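Long-range contact in putative mannose-6-phosphate isomerase YvyI (Bacillus subtilis, PDB 1QWR), which catalyses the zinc-dependent interconversion of D-mannose 6-phosphate and D-fructose 6-phosphate: residues Asp125-His136 / Val170-Gly181. Sequence-based numbering, arbitrary orientation.
With ZN (zinc ion), chain E.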
loop_
_atom_site.group_PDB
_atom_site.type_symbol
_atom_site.label_atom_id
_atom_site.label_comp_id
_atom_site.label_asym_id
_atom_site.label_seq_id
_atom_site.Cartn_x
_atom_site.Cartn_y
_atom_site.Cartn_z
ATOM N N ASP A 125 9.775 2.517 -8.705
ATOM C CA ASP A 125 10.800 2.201 -9.703
ATOM C C ASP A 125 10.502 0.809 -10.250
ATOM O O ASP A 125 9.767 0.026 -9.645
ATOM C CB ASP A 125 12.187 2.215 -9.045
ATOM C CG ASP A 125 13.332 2.334 -10.058
ATOM O OD1 ASP A 125 13.076 2.422 -11.274
ATOM O OD2 ASP A 125 14.500 2.342 -9.626
ATOM N N CYS A 126 11.075 0.499 -11.401
ATOM C CA CYS A 126 10.846 -0.802 -12.002
ATOM C C CYS A 126 11.792 -0.951 -13.173
ATOM O O CYS A 126 12.324 0.040 -13.679
ATOM C CB CYS A 126 9.386 -0.944 -12.485
ATOM S SG CYS A 126 8.848 0.106 -13.871
ATOM N N LYS A 127 11.998 -2.190 -13.596
ATOM C CA LYS A 127 12.885 -2.450 -14.722
ATOM C C LYS A 127 12.206 -2.029 -16.010
ATOM O O LYS A 127 10.971 -1.925 -16.083
ATOM C CB LYS A 127 13.263 -3.932 -14.788
ATOM C CG LYS A 127 12.091 -4.875 -15.015
ATOM C CD LYS A 127 12.577 -6.304 -15.211
ATOM C CE LYS A 127 11.424 -7.287 -15.288
ATOM N NZ LYS A 127 11.920 -8.671 -15.573
ATOM N N GLU A 128 13.028 -1.788 -17.028
ATOM C CA GLU A 128 12.550 -1.360 -18.330
ATOM C C GLU A 128 11.366 -2.147 -18.910
ATOM O O GLU A 128 10.423 -1.544 -19.419
ATOM C CB GLU A 128 13.718 -1.358 -19.337
ATOM C CG GLU A 128 13.317 -1.051 -20.790
ATOM C CD GLU A 128 12.812 -2.277 -21.553
ATOM O OE1 GLU A 128 13.595 -3.241 -21.718
ATOM O OE2 GLU A 128 11.637 -2.279 -21.994
ATOM N N ASN A 129 11.396 -3.472 -18.843
ATOM C CA ASN A 129 10.294 -4.249 -19.420
ATOM C C ASN A 129 9.284 -4.772 -18.394
ATOM O O ASN A 129 8.624 -5.795 -18.623
ATOM C CB ASN A 129 10.841 -5.432 -20.218
ATOM C CG ASN A 129 11.625 -6.396 -19.356
ATOM O OD1 ASN A 129 11.463 -6.428 -18.133
ATOM N ND2 ASN A 129 12.472 -7.199 -19.987
ATOM N N ALA A 130 9.164 -4.072 -17.270
ATOM C CA ALA A 130 8.246 -4.481 -16.212
ATOM C C ALA A 130 6.774 -4.444 -16.623
ATOM O O ALA A 130 6.346 -3.615 -17.434
ATOM C CB ALA A 130 8.465 -3.604 -14.957
ATOM N N GLU A 131 5.999 -5.355 -16.046
ATOM C CA GLU A 131 4.572 -5.429 -16.306
ATOM C C GLU A 131 3.833 -5.772 -15.021
ATOM O O GLU A 131 4.428 -6.084 -13.990
ATOM C CB GLU A 131 4.231 -6.560 -17.279
ATOM C CG GLU A 131 4.956 -6.607 -18.591
ATOM C CD GLU A 131 4.512 -7.826 -19.399
ATOM O OE1 GLU A 131 4.707 -8.965 -18.910
ATOM O OE2 GLU A 131 3.959 -7.643 -20.506
ATOM N N ILE A 132 2.514 -5.724 -15.123
ATOM C CA ILE A 132 1.629 -6.137 -14.046
ATOM C C ILE A 132 0.503 -6.915 -14.737
ATOM O O ILE A 132 0.259 -6.740 -15.938
ATOM C CB ILE A 132 1.010 -4.946 -13.270
ATOM C CG1 ILE A 132 0.149 -4.097 -14.195
ATOM C CG2 ILE A 132 2.123 -4.144 -12.604
ATOM C CD1 ILE A 132 -0.695 -3.033 -13.461
ATOM N N ILE A 133 -0.148 -7.786 -13.980
ATOM C CA ILE A 133 -1.293 -8.540 -14.474
ATOM C C ILE A 133 -2.459 -7.788 -13.850
ATOM O O ILE A 133 -2.489 -7.582 -12.631
ATOM C CB ILE A 133 -1.267 -9.988 -13.969
ATOM C CG1 ILE A 133 -0.101 -10.727 -14.619
ATOM C CG2 ILE A 133 -2.585 -10.682 -14.294
ATOM C CD1 ILE A 133 0.218 -12.063 -13.975
ATOM N N TYR A 134 -3.400 -7.359 -14.685
ATOM C CA TYR A 134 -4.551 -6.588 -14.222
ATOM C C TYR A 134 -5.781 -6.897 -15.075
ATOM O O TYR A 134 -5.880 -6.431 -16.219
ATOM C CB TYR A 134 -4.239 -5.087 -14.333
ATOM C CG TYR A 134 -5.271 -4.162 -13.722
ATOM C CD1 TYR A 134 -5.071 -3.598 -12.459
ATOM C CD2 TYR A 134 -6.428 -3.809 -14.420
ATOM C CE1 TYR A 134 -5.995 -2.708 -11.915
ATOM C CE2 TYR A 134 -7.358 -2.916 -13.888
ATOM C CZ TYR A 134 -7.133 -2.368 -12.636
ATOM O OH TYR A 134 -8.031 -1.477 -12.115
ATOM N N GLY A 135 -6.716 -7.656 -14.510
ATOM C CA GLY A 135 -7.928 -8.000 -15.229
ATOM C C GLY A 135 -7.794 -9.298 -16.002
ATOM O O GLY A 135 -6.724 -9.916 -16.012
ATOM N N HIS A 136 -8.876 -9.694 -16.673
ATOM C CA HIS A 136 -8.888 -10.942 -17.429
ATOM C C HIS A 136 -9.900 -10.878 -18.569
ATOM O O HIS A 136 -10.658 -9.920 -18.688
ATOM C CB HIS A 136 -9.249 -12.099 -16.510
ATOM C CG HIS A 136 -10.644 -12.013 -15.982
ATOM N ND1 HIS A 136 -10.968 -11.317 -14.836
ATOM C CD2 HIS A 136 -11.813 -12.459 -16.497
ATOM C CE1 HIS A 136 -12.279 -11.335 -14.672
ATOM N NE2 HIS A 136 -12.814 -12.019 -15.668
ATOM N N VAL A 170 -6.725 -0.614 -7.784
ATOM C CA VAL A 170 -7.120 -2.028 -7.856
ATOM C C VAL A 170 -8.328 -2.326 -6.982
ATOM O O VAL A 170 -8.197 -2.729 -5.829
ATOM C CB VAL A 170 -5.958 -2.943 -7.411
ATOM C CG1 VAL A 170 -6.270 -4.408 -7.782
ATOM C CG2 VAL A 170 -4.654 -2.489 -8.049
ATOM N N PRO A 171 -9.536 -2.132 -7.531
ATOM C CA PRO A 171 -10.764 -2.386 -6.774
ATOM C C PRO A 171 -10.786 -3.834 -6.309
ATOM O O PRO A 171 -10.272 -4.711 -7.001
ATOM C CB PRO A 171 -11.863 -2.127 -7.800
ATOM C CG PRO A 171 -11.238 -1.144 -8.752
ATOM C CD PRO A 171 -9.831 -1.641 -8.887
ATOM N N SER A 172 -11.366 -4.096 -5.143
ATOM C CA SER A 172 -11.467 -5.475 -4.684
ATOM C C SER A 172 -12.282 -6.178 -5.785
ATOM O O SER A 172 -13.129 -5.544 -6.452
ATOM C CB SER A 172 -12.204 -5.542 -3.354
ATOM O OG SER A 172 -13.482 -4.938 -3.461
ATOM N N GLY A 173 -12.011 -7.465 -5.981
ATOM C CA GLY A 173 -12.690 -8.234 -7.019
ATOM C C GLY A 173 -11.849 -8.293 -8.292
ATOM O O GLY A 173 -12.186 -9.007 -9.243
ATOM N N THR A 174 -10.755 -7.533 -8.329
ATOM C CA THR A 174 -9.895 -7.496 -9.517
ATOM C C THR A 174 -8.853 -8.595 -9.484
ATOM O O THR A 174 -8.114 -8.716 -8.514
ATOM C CB THR A 174 -9.142 -6.140 -9.629
ATOM O OG1 THR A 174 -10.092 -5.069 -9.631
ATOM C CG2 THR A 174 -8.302 -6.078 -10.899
ATOM N N LEU A 175 -8.790 -9.402 -10.546
ATOM C CA LEU A 175 -7.788 -10.459 -10.631
ATOM C C LEU A 175 -6.512 -9.725 -10.992
ATOM O O LEU A 175 -6.489 -8.936 -11.939
ATOM C CB LEU A 175 -8.153 -11.457 -11.734
ATOM C CG LEU A 175 -7.250 -12.683 -11.804
ATOM C CD1 LEU A 175 -7.425 -13.542 -10.559
ATOM C CD2 LEU A 175 -7.603 -13.469 -13.064
ATOM N N HIS A 176 -5.442 -9.965 -10.246
ATOM C CA HIS A 176 -4.213 -9.234 -10.514
ATOM C C HIS A 176 -2.965 -9.887 -9.936
ATOM O O HIS A 176 -3.026 -10.921 -9.264
ATOM C CB HIS A 176 -4.310 -7.838 -9.906
ATOM C CG HIS A 176 -4.391 -7.855 -8.409
ATOM N ND1 HIS A 176 -5.541 -8.191 -7.727
ATOM C CD2 HIS A 176 -3.437 -7.681 -7.466
ATOM C CE1 HIS A 176 -5.289 -8.228 -6.434
ATOM N NE2 HIS A 176 -4.020 -7.925 -6.249
ATOM N N ALA A 177 -1.831 -9.251 -10.221
ATOM C CA ALA A 177 -0.533 -9.662 -9.703
ATOM C C ALA A 177 0.540 -8.661 -10.114
ATOM O O ALA A 177 0.557 -8.176 -11.255
ATOM C CB ALA A 177 -0.147 -11.039 -10.218
ATOM N N LEU A 178 1.404 -8.314 -9.169
ATOM C CA LEU A 178 2.527 -7.456 -9.497
ATOM C C LEU A 178 3.551 -8.450 -10.065
ATOM O O LEU A 178 3.605 -9.606 -9.617
ATOM C CB LEU A 178 3.088 -6.792 -8.235
ATOM C CG LEU A 178 2.296 -5.616 -7.663
ATOM C CD1 LEU A 178 2.870 -5.220 -6.310
ATOM C CD2 LEU A 178 2.351 -4.443 -8.643
ATOM N N CYS A 179 4.349 -8.022 -11.034
ATOM C CA CYS A 179 5.338 -8.909 -11.628
ATOM C C CYS A 179 6.777 -8.485 -11.335
ATOM O O CYS A 179 7.037 -7.351 -10.918
ATOM C CB CYS A 179 5.075 -9.040 -13.127
ATOM S SG CYS A 179 3.431 -9.775 -13.476
ATOM N N LYS A 180 7.706 -9.420 -11.523
ATOM C CA LYS A 180 9.117 -9.191 -11.230
ATOM C C LYS A 180 9.708 -7.870 -11.700
ATOM O O LYS A 180 9.377 -7.371 -12.780
ATOM C CB LYS A 180 9.963 -10.340 -11.786
ATOM C CG LYS A 180 10.065 -10.360 -13.296
ATOM C CD LYS A 180 10.938 -11.524 -13.767
ATOM C CE LYS A 180 12.319 -11.474 -13.133
ATOM N NZ LYS A 180 13.148 -12.657 -13.504
ATOM N N GLY A 181 10.595 -7.327 -10.866
ATOM C CA GLY A 181 11.277 -6.072 -11.158
ATOM C C GLY A 181 10.556 -4.772 -10.877
ATOM O O GLY A 181 10.597 -3.860 -11.693
HETATM ZN ZN ZN E . -2.700 -7.371 -4.120
HETATM O O HOH W 1 5.086 -5.328 -11.469
HETATM O O HOH W 2 7.543 -7.553 -14.743
HETATM O O HOH W 3 -10.270 -8.709 -12.881
HETATM O O HOH W 4 -2.240 -6.699 -1.654
#
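I133 and A177 form the hydrogen-bonded pair in a largely buried antiparallel pairing of the central strand 131-136 with the outer strand 176-178 of a three-stranded sheet; 157-161 flanks 131-136 on its other side. I133 N gives a nearly straight bond to A177 O (2.8 Å, 175°); A177 N returns a more bent one to I133 O, and G135 N to L175 O extends the pairing. Beyond the non-hydrogen-bonded pair I132-L178, water takes over: one molecule bridges E131 O to C179 N, a second E131 N to K180 O. I133 lays CD1 on A177 CB (3.9 Å) and CG1 against C179 SG. On the opposite face, T174 CG2 sits over the Y134 ring centre (4.2 Å, CH-pi), V170 CG2 meets the ring edge, and Y134 OH bonds to Y169 O. At the far end K127 N donates to G181 O (2.9 Å), while the extended K127 side chain brings CE to 3.2 Å from K180 O. Shortened to an alanine here, it would probably leave K180 O and the aliphatic part of K180 uncovered. With CG between backbone N and carbonyl carbon (chi1 65°), H176 turns NE2 to the zinc, while ND1 donates to T174 O (2.7 Å), fixing the ring's rotation; H101 and E119 complete the protein ligands of this cupin-type metal site.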